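Local coordinates for ribonuclease S-F11 (PDB 1IOO), which cleaves RNA as a secreted T2-family ribonuclease of the tobacco style, associated with gametophytic self-incompatibility, at residues A[93-98]-A[102-107]; A[37-42]-A[179-184]; A[16-21]-A[154-159]. All coordinates share one frame; numbering follows the deposited sequence.

After strand 4-10 the chain reaches the end of helix 12-18 (residues 16-21, contact 3) and then, after strand 30-37, the loop 37-42 of contact 2. Contact 1 follows: residues 93-98 and 102-107 meet with only three residues between them, packing the loop after helix 82-92 against the start of helix 101-113. It is nested inside the long loops closed by both other contacts. Those two cross: contact 3 brings the connection between strands 150-154 and 162-170 to the end of helix 12-18, before contact 2 brings the loop after strand 177-178 to the loop after strand 30-37. Contacts 1 and 3 lie on opposite sides of the chain's centre.

Contact 1 (A[93-98]-A[102-107]); sequences SCCQKR and NTYFGL
Cys95 and Tyr104 meet through a sulfur-aromatic contact. Cys95 SG comes obliquely to one side of the phenol ring, 3.6 Å from Tyr104 CD2 and 4.7 Å from the ring centroid, on a line 63° off the ring normal. The thiol gets there because SG sits between the backbone N and the carbonyl carbon of Cys95 (chi1 56°). At the outer end of the contact a water joins the segments: it donates to Arg98 O at 2.7 Å and lies 2.8 Å from Thr103 OG1. Further out, the loop is braced from within, Gln96 NE2 giving Ser93 O a nearly straight bond of 2.9 Å, in the plane of its own amide. The disulfide from Cys94 to Cys46 ties this loop to a more distant part of the chain, and Arg98 makes a salt bridge with Asp1. On the helix side, Tyr104 OH is hydrogen-bonded to Leu34 O of strand 30-37, and the phenol side chain passes about 4 Å from that of His91, the proton acceptor. Sulfur packing at the ring and a hydrogen bond at the hydroxyl thus hold Tyr104 at two points, consistent with a second-shell place beside the active site.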
loop_
_atom_site.group_PDB
_atom_site.type_symbol
_atom_site.label_atom_id
_atom_site.label_comp_id
_atom_site.label_asym_id
_atom_site.label_seq_id
_atom_site.Cartn_x
_atom_site.Cartn_y
_atom_site.Cartn_z
ATOM N N SER A 93 -15.321 -2.682 -3.004
ATOM C CA SER A 93 -16.510 -3.246 -3.641
ATOM C C SER A 93 -16.289 -4.688 -4.106
ATOM O O SER A 93 -17.246 -5.408 -4.390
ATOM C CB SER A 93 -16.885 -2.398 -4.854
ATOM O OG SER A 93 -15.829 -2.388 -5.810
ATOM N N CYS A 94 -15.034 -5.118 -4.158
ATOM C CA CYS A 94 -14.723 -6.447 -4.665
ATOM C C CYS A 94 -14.575 -7.507 -3.561
ATOM O O CYS A 94 -14.236 -8.655 -3.853
ATOM C CB CYS A 94 -13.467 -6.370 -5.521
ATOM S SG CYS A 94 -13.709 -5.344 -7.006
ATOM N N CYS A 95 -14.847 -7.136 -2.314
ATOM C CA CYS A 95 -14.773 -8.087 -1.198
ATOM C C CYS A 95 -15.891 -7.830 -0.190
ATOM O O CYS A 95 -15.654 -7.757 1.016
ATOM C CB CYS A 95 -13.407 -7.996 -0.500
ATOM S SG CYS A 95 -12.956 -6.338 0.101
ATOM N N GLN A 96 -17.116 -7.730 -0.696
ATOM C CA GLN A 96 -18.274 -7.416 0.137
ATOM C C GLN A 96 -18.873 -8.638 0.836
ATOM O O GLN A 96 -19.715 -8.486 1.718
ATOM C CB GLN A 96 -19.353 -6.754 -0.706
ATOM C CG GLN A 96 -18.955 -5.418 -1.279
ATOM C CD GLN A 96 -20.068 -4.811 -2.111
ATOM O OE1 GLN A 96 -21.156 -4.538 -1.602
ATOM N NE2 GLN A 96 -19.808 -4.604 -3.398
ATOM N N LYS A 97 -18.471 -9.841 0.446
ATOM C CA LYS A 97 -19.032 -11.028 1.085
ATOM C C LYS A 97 -18.421 -11.264 2.453
ATOM O O LYS A 97 -19.115 -11.650 3.393
ATOM C CB LYS A 97 -18.837 -12.261 0.203
ATOM C CG LYS A 97 -19.597 -12.182 -1.108
ATOM C CD LYS A 97 -19.496 -13.477 -1.892
ATOM C CE LYS A 97 -20.205 -13.350 -3.229
ATOM N NZ LYS A 97 -21.622 -12.932 -3.050
ATOM N N ARG A 98 -17.129 -10.980 2.581
ATOM C CA ARG A 98 -16.431 -11.199 3.837
ATOM C C ARG A 98 -16.283 -9.916 4.645
ATOM O O ARG A 98 -16.080 -9.969 5.859
ATOM C CB ARG A 98 -15.027 -11.756 3.579
ATOM C CG ARG A 98 -14.956 -13.101 2.879
ATOM C CD ARG A 98 -13.510 -13.594 2.888
ATOM N NE ARG A 98 -13.331 -14.888 2.231
ATOM C CZ ARG A 98 -13.429 -15.083 0.920
ATOM N NH1 ARG A 98 -13.708 -14.069 0.110
ATOM N NH2 ARG A 98 -13.231 -16.294 0.414
ATOM N N ASN A 102 -16.637 -1.011 7.529
ATOM C CA ASN A 102 -15.890 -0.952 8.778
ATOM C C ASN A 102 -14.821 -2.043 8.881
ATOM O O ASN A 102 -13.697 -1.765 9.300
ATOM C CB ASN A 102 -16.843 -1.045 9.971
ATOM C CG ASN A 102 -17.648 0.222 10.171
ATOM O OD1 ASN A 102 -18.600 0.253 10.952
ATOM N ND2 ASN A 102 -17.258 1.286 9.479
ATOM N N THR A 103 -15.158 -3.276 8.515
ATOM C CA THR A 103 -14.184 -4.358 8.640
ATOM C C THR A 103 -13.159 -4.332 7.510
ATOM O O THR A 103 -12.057 -4.853 7.665
ATOM C CB THR A 103 -14.862 -5.725 8.749
ATOM O OG1 THR A 103 -15.679 -5.958 7.606
ATOM C CG2 THR A 103 -15.732 -5.764 9.998
ATOM N N TYR A 104 -13.511 -3.725 6.381
ATOM C CA TYR A 104 -12.557 -3.583 5.290
ATOM C C TYR A 104 -11.440 -2.620 5.695
ATOM O O TYR A 104 -10.252 -2.942 5.590
ATOM C CB TYR A 104 -13.261 -3.082 4.027
ATOM C CG TYR A 104 -12.321 -2.659 2.917
ATOM C CD1 TYR A 104 -12.066 -1.312 2.677
ATOM C CD2 TYR A 104 -11.706 -3.605 2.095
ATOM C CE1 TYR A 104 -11.227 -0.907 1.641
ATOM C CE2 TYR A 104 -10.857 -3.213 1.049
ATOM C CZ TYR A 104 -10.626 -1.857 0.830
ATOM O OH TYR A 104 -9.792 -1.437 -0.186
ATOM N N PHE A 105 -11.818 -1.444 6.185
ATOM C CA PHE A 105 -10.815 -0.495 6.641
ATOM C C PHE A 105 -10.123 -1.001 7.908
ATOM O O PHE A 105 -8.926 -0.791 8.090
ATOM C CB PHE A 105 -11.427 0.891 6.854
ATOM C CG PHE A 105 -11.636 1.647 5.574
ATOM C CD1 PHE A 105 -12.825 1.530 4.856
ATOM C CD2 PHE A 105 -10.612 2.427 5.052
ATOM C CE1 PHE A 105 -12.992 2.176 3.637
ATOM C CE2 PHE A 105 -10.762 3.081 3.829
ATOM C CZ PHE A 105 -11.956 2.954 3.118
ATOM N N GLY A 106 -10.874 -1.691 8.761
ATOM C CA GLY A 106 -10.287 -2.237 9.976
ATOM C C GLY A 106 -9.227 -3.267 9.632
ATOM O O GLY A 106 -8.185 -3.350 10.288
ATOM N N LEU A 107 -9.499 -4.068 8.605
ATOM C CA LEU A 107 -8.539 -5.078 8.162
ATOM C C LEU A 107 -7.273 -4.417 7.637
ATOM O O LEU A 107 -6.163 -4.841 7.956
ATOM C CB LEU A 107 -9.135 -5.963 7.068
ATOM C CG LEU A 107 -8.158 -6.999 6.485
ATOM C CD1 LEU A 107 -7.681 -7.931 7.594
ATOM C CD2 LEU A 107 -8.828 -7.797 5.379
HETATM O O HOH W 1 -16.881 -8.472 7.977
#

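Contact 2 (A[37-42]-A[179-184]); sequences DNVKTR and RCPQSD
The loop that leaves strand 30-37 of the T2 ribonuclease sheet meets, at the protein surface, the disulfide-bearing loop that follows strand 177-178. Pro181 is the shared partner: its ring carbon CG lies 4.3 Å from Val39 CG1, a loose apolar touch, and 4.5 Å from Arg42 NH2, the ring carbon lying oblique to the guanidinium. These are van der Waals contacts, and the polar bonding that shapes the contact runs within each segment. In 37-42 the chain doubles back on itself, and the guanidinium of Arg42 is folded over the turn. Arg42 NH1 donates to Asn38 O at 2.6 Å; the nitrogen lies nearly in line with the carbonyl of Asn38, but the bond itself is bent, with an N-H...O angle of 140°, and the oxygen lies 23° out of the guanidinium plane. The same nitrogen forms a salt bridge with Asp37 OD1 at 2.8 Å, while NH2 adds only a weak bond to Asn38 O. Asp37 OD1 also receives the backbone N of Asn38, on the anti side of the carboxylate, and the N of Leu43. Several donors thus converge on one carboxylate oxygen, which would probably favour the charged form of Asp37. In the other segment Gln182 NE2 curls back to Cys180 O at 3.0 Å, approaching from above the carbonyl plane, and bonds as well to Pro149 O. Tyr4 of strand 4-10 touches Val39, Arg42 and Pro181 alike, while the Cys180-Cys169 disulfide fastens the second loop to strand 162-170, alongside strand 150-154.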
loop_
_atom_site.group_PDB
_atom_site.type_symbol
_atom_site.label_atom_id
_atom_site.label_comp_id
_atom_site.label_asym_id
_atom_site.label_seq_id
_atom_site.Cartn_x
_atom_site.Cartn_y
_atom_site.Cartn_z
ATOM N N ASP A 37 -8.012 -9.173 -5.506
ATOM C CA ASP A 37 -7.647 -9.305 -6.905
ATOM C C ASP A 37 -7.549 -10.743 -7.362
ATOM O O ASP A 37 -7.727 -11.692 -6.595
ATOM C CB ASP A 37 -6.292 -8.625 -7.152
ATOM C CG ASP A 37 -6.266 -7.797 -8.426
ATOM O OD1 ASP A 37 -6.948 -8.171 -9.402
ATOM O OD2 ASP A 37 -5.547 -6.773 -8.454
ATOM N N ASN A 38 -7.284 -10.868 -8.657
ATOM C CA ASN A 38 -7.060 -12.132 -9.324
ATOM C C ASN A 38 -5.755 -12.044 -10.102
ATOM O O ASN A 38 -5.353 -10.956 -10.516
ATOM C CB ASN A 38 -8.204 -12.439 -10.295
ATOM C CG ASN A 38 -9.532 -12.631 -9.593
ATOM O OD1 ASN A 38 -9.644 -13.411 -8.647
ATOM N ND2 ASN A 38 -10.554 -11.923 -10.063
ATOM N N VAL A 39 -5.081 -13.171 -10.288
ATOM C CA VAL A 39 -3.816 -13.172 -11.009
ATOM C C VAL A 39 -4.019 -12.825 -12.483
ATOM O O VAL A 39 -3.272 -12.028 -13.051
ATOM C CB VAL A 39 -3.121 -14.544 -10.907
ATOM C CG1 VAL A 39 -1.752 -14.487 -11.571
ATOM C CG2 VAL A 39 -2.988 -14.946 -9.446
ATOM N N LYS A 40 -5.043 -13.419 -13.087
ATOM C CA LYS A 40 -5.352 -13.202 -14.497
ATOM C C LYS A 40 -5.550 -11.721 -14.816
ATOM O O LYS A 40 -4.598 -11.017 -15.151
ATOM C CB LYS A 40 -6.609 -13.988 -14.888
ATOM C CG LYS A 40 -7.787 -13.800 -13.941
ATOM C CD LYS A 40 -9.024 -14.520 -14.448
ATOM C CE LYS A 40 -10.130 -14.521 -13.403
ATOM N NZ LYS A 40 -9.746 -15.316 -12.202
ATOM N N THR A 41 -6.793 -11.259 -14.719
ATOM C CA THR A 41 -7.118 -9.872 -15.016
ATOM C C THR A 41 -7.375 -9.081 -13.740
ATOM O O THR A 41 -7.802 -9.637 -12.729
ATOM C CB THR A 41 -8.359 -9.788 -15.933
ATOM O OG1 THR A 41 -8.655 -8.417 -16.224
ATOM C CG2 THR A 41 -9.561 -10.435 -15.266
ATOM N N ARG A 42 -7.113 -7.780 -13.792
ATOM C CA ARG A 42 -7.304 -6.921 -12.633
ATOM C C ARG A 42 -8.774 -6.795 -12.256
ATOM O O ARG A 42 -9.634 -6.566 -13.108
ATOM C CB ARG A 42 -6.702 -5.539 -12.898
ATOM C CG ARG A 42 -5.178 -5.534 -12.857
ATOM C CD ARG A 42 -4.666 -5.752 -11.435
ATOM N NE ARG A 42 -3.672 -6.821 -11.342
ATOM C CZ ARG A 42 -3.955 -8.120 -11.384
ATOM N NH1 ARG A 42 -5.207 -8.525 -11.517
ATOM N NH2 ARG A 42 -2.982 -9.016 -11.288
ATOM N N ARG A 179 1.358 -15.469 -2.424
ATOM C CA ARG A 179 2.359 -14.945 -3.348
ATOM C C ARG A 179 1.778 -13.845 -4.229
ATOM O O ARG A 179 0.806 -14.060 -4.954
ATOM C CB ARG A 179 2.904 -16.076 -4.234
ATOM C CG ARG A 179 4.168 -15.716 -5.011
ATOM C CD ARG A 179 4.623 -16.824 -5.960
ATOM N NE ARG A 179 3.722 -17.004 -7.097
ATOM C CZ ARG A 179 2.879 -18.023 -7.235
ATOM N NH1 ARG A 179 2.816 -18.966 -6.304
ATOM N NH2 ARG A 179 2.094 -18.101 -8.301
ATOM N N CYS A 180 2.378 -12.662 -4.167
ATOM C CA CYS A 180 1.927 -11.547 -4.983
ATOM C C CYS A 180 2.435 -11.665 -6.410
ATOM O O CYS A 180 3.565 -12.099 -6.639
ATOM C CB CYS A 180 2.504 -10.234 -4.487
ATOM S SG CYS A 180 1.837 -9.456 -2.999
ATOM N N PRO A 181 1.604 -11.294 -7.391
ATOM C CA PRO A 181 2.127 -11.381 -8.754
ATOM C C PRO A 181 3.242 -10.338 -8.857
ATOM O O PRO A 181 3.177 -9.294 -8.201
ATOM C CB PRO A 181 0.917 -11.017 -9.606
ATOM C CG PRO A 181 -0.234 -11.545 -8.800
ATOM C CD PRO A 181 0.139 -11.124 -7.388
ATOM N N GLN A 182 4.269 -10.625 -9.649
ATOM C CA GLN A 182 5.388 -9.697 -9.803
ATOM C C GLN A 182 5.112 -8.677 -10.903
ATOM O O GLN A 182 4.928 -9.037 -12.066
ATOM C CB GLN A 182 6.665 -10.482 -10.092
ATOM C CG GLN A 182 6.970 -11.516 -9.019
ATOM C CD GLN A 182 7.263 -10.883 -7.676
ATOM O OE1 GLN A 182 8.343 -10.337 -7.465
ATOM N NE2 GLN A 182 6.298 -10.943 -6.764
ATOM N N SER A 183 5.090 -7.401 -10.527
ATOM C CA SER A 183 4.797 -6.316 -11.463
ATOM C C SER A 183 5.975 -6.028 -12.393
ATOM O O SER A 183 5.801 -5.428 -13.452
ATOM C CB SER A 183 4.429 -5.043 -10.695
ATOM O OG SER A 183 5.530 -4.558 -9.945
ATOM N N ASP A 184 7.169 -6.446 -11.989
ATOM C CA ASP A 184 8.372 -6.238 -12.792
ATOM C C ASP A 184 8.473 -4.784 -13.279
ATOM O O ASP A 184 8.762 -4.530 -14.449
ATOM C CB ASP A 184 8.359 -7.205 -13.984
ATOM C CG ASP A 184 9.700 -7.286 -14.689
ATOM O OD1 ASP A 184 10.730 -7.442 -13.995
ATOM O OD2 ASP A 184 9.723 -7.211 -15.937
#

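Contact 3 (A[16-21]-A[154-159]); sequences CYANHC and AEVTKG
Ala154, the last residue of strand 150-154, leads towards the end of helix 12-18 without touching residues 16-21; its backbone is hydrogen-bonded to Glu162, and its side chain rests on Tyr164. Glu155 turns its CB away from the helix. Val156 then makes the close contacts from this side, its two methyls divided between neighbouring helix residues. CG1 packs obliquely against the Tyr17 ring, 3.7 Å from CE2 and 3.8 Å from CD2, while CG2 meets Ala18 CB at 3.7 Å and Tyr17 CD2 at 3.9 Å. The phenol is swung over to the valine by a first torsion that sets Tyr17 CG anti to the backbone N (chi1 -161°), and the same ring takes part in a cation-pi contact with Arg195. This is apolar packing at the surface between the last turn of helix 12-18 and the connection from strand 150-154 to strand 162-170, two neighbours in the antiparallel sheet. The Cys16-Cys21 disulfide ties that last turn to the chain just after it. Beyond Val156 the connection turns away through Thr157 and Lys158. At Gly159 the backbone N donates a straight bond to Glu155 OE2, 3.0 Å long and reaching the oxygen from above the carboxylate plane.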
loop_
_atom_site.group_PDB
_atom_site.type_symbol
_atom_site.label_atom_id
_atom_site.label_comp_id
_atom_site.label_asym_id
_atom_site.label_seq_id
_atom_site.Cartn_x
_atom_site.Cartn_y
_atom_site.Cartn_z
ATOM N N CYS A 16 5.462 11.642 -2.562
ATOM C CA CYS A 16 5.394 13.099 -2.616
ATOM C C CYS A 16 6.428 13.695 -3.565
ATOM O O CYS A 16 6.399 14.896 -3.848
ATOM C CB CYS A 16 5.506 13.680 -1.214
ATOM S SG CYS A 16 4.011 13.275 -0.254
ATOM N N TYR A 17 7.339 12.864 -4.056
ATOM C CA TYR A 17 8.321 13.331 -5.024
ATOM C C TYR A 17 7.785 13.154 -6.442
ATOM O O TYR A 17 8.123 13.916 -7.348
ATOM C CB TYR A 17 9.637 12.555 -4.885
ATOM C CG TYR A 17 10.820 13.256 -5.515
ATOM C CD1 TYR A 17 11.390 14.375 -4.908
ATOM C CD2 TYR A 17 11.366 12.808 -6.718
ATOM C CE1 TYR A 17 12.474 15.032 -5.476
ATOM C CE2 TYR A 17 12.455 13.465 -7.299
ATOM C CZ TYR A 17 13.001 14.571 -6.670
ATOM O OH TYR A 17 14.086 15.213 -7.219
ATOM N N ALA A 18 6.924 12.156 -6.618
ATOM C CA ALA A 18 6.353 11.853 -7.923
ATOM C C ALA A 18 4.966 12.463 -8.086
ATOM O O ALA A 18 4.435 12.525 -9.197
ATOM C CB ALA A 18 6.276 10.349 -8.112
ATOM N N ASN A 19 4.377 12.904 -6.979
ATOM C CA ASN A 19 3.042 13.498 -7.016
ATOM C C ASN A 19 2.974 14.741 -6.150
ATOM O O ASN A 19 3.834 14.965 -5.300
ATOM C CB ASN A 19 2.003 12.499 -6.494
ATOM C CG ASN A 19 2.072 11.158 -7.196
ATOM O OD1 ASN A 19 1.701 11.033 -8.363
ATOM N ND2 ASN A 19 2.553 10.146 -6.485
ATOM N N HIS A 20 1.950 15.557 -6.373
ATOM C CA HIS A 20 1.763 16.742 -5.559
ATOM C C HIS A 20 1.088 16.373 -4.247
ATOM O O HIS A 20 -0.002 15.800 -4.243
ATOM C CB HIS A 20 0.912 17.781 -6.284
ATOM C CG HIS A 20 0.594 18.973 -5.440
ATOM N ND1 HIS A 20 1.566 19.838 -4.982
ATOM C CD2 HIS A 20 -0.575 19.408 -4.914
ATOM C CE1 HIS A 20 1.009 20.752 -4.208
ATOM N NE2 HIS A 20 -0.289 20.513 -4.150
ATOM N N CYS A 21 1.744 16.693 -3.136
ATOM C CA CYS A 21 1.202 16.383 -1.818
ATOM C C CYS A 21 0.781 17.632 -1.073
ATOM O O CYS A 21 1.447 18.665 -1.138
ATOM C CB CYS A 21 2.231 15.646 -0.960
ATOM S SG CYS A 21 2.488 13.916 -1.447
ATOM N N ALA A 154 9.189 3.386 -9.242
ATOM C CA ALA A 154 8.793 4.503 -10.058
ATOM C C ALA A 154 10.036 5.210 -10.543
ATOM O O ALA A 154 11.078 5.150 -9.891
ATOM C CB ALA A 154 7.921 5.465 -9.265
ATOM N N GLU A 155 9.955 5.828 -11.712
ATOM C CA GLU A 155 11.090 6.558 -12.237
ATOM C C GLU A 155 10.730 8.012 -12.478
ATOM O O GLU A 155 10.259 8.370 -13.555
ATOM C CB GLU A 155 11.609 5.923 -13.537
ATOM C CG GLU A 155 12.257 4.557 -13.343
ATOM C CD GLU A 155 13.023 4.071 -14.564
ATOM O OE1 GLU A 155 13.434 2.891 -14.574
ATOM O OE2 GLU A 155 13.229 4.860 -15.509
ATOM N N VAL A 156 10.914 8.842 -11.454
ATOM C CA VAL A 156 10.657 10.271 -11.582
ATOM C C VAL A 156 11.636 10.862 -12.575
ATOM O O VAL A 156 11.324 11.790 -13.318
ATOM C CB VAL A 156 10.789 10.971 -10.218
ATOM C CG1 VAL A 156 10.585 12.469 -10.377
ATOM C CG2 VAL A 156 9.759 10.392 -9.256
ATOM N N THR A 157 12.844 10.312 -12.555
ATOM C CA THR A 157 13.873 10.649 -13.514
ATOM C C THR A 157 14.196 9.399 -14.309
ATOM O O THR A 157 14.451 8.347 -13.724
ATOM C CB THR A 157 15.170 11.136 -12.825
ATOM O OG1 THR A 157 14.881 12.268 -12.000
ATOM C CG2 THR A 157 16.213 11.525 -13.864
ATOM N N LYS A 158 14.129 9.483 -15.631
ATOM C CA LYS A 158 14.394 8.315 -16.453
ATOM C C LYS A 158 15.762 7.727 -16.134
ATOM O O LYS A 158 16.775 8.421 -16.191
ATOM C CB LYS A 158 14.296 8.677 -17.938
ATOM C CG LYS A 158 14.495 7.495 -18.874
ATOM C CD LYS A 158 14.402 7.917 -20.331
ATOM C CE LYS A 158 14.680 6.746 -21.261
ATOM N NZ LYS A 158 13.682 5.654 -21.090
ATOM N N GLY A 159 15.785 6.447 -15.778
ATOM C CA GLY A 159 17.046 5.807 -15.459
ATOM C C GLY A 159 17.351 5.747 -13.974
ATOM O O GLY A 159 18.372 5.189 -13.573
#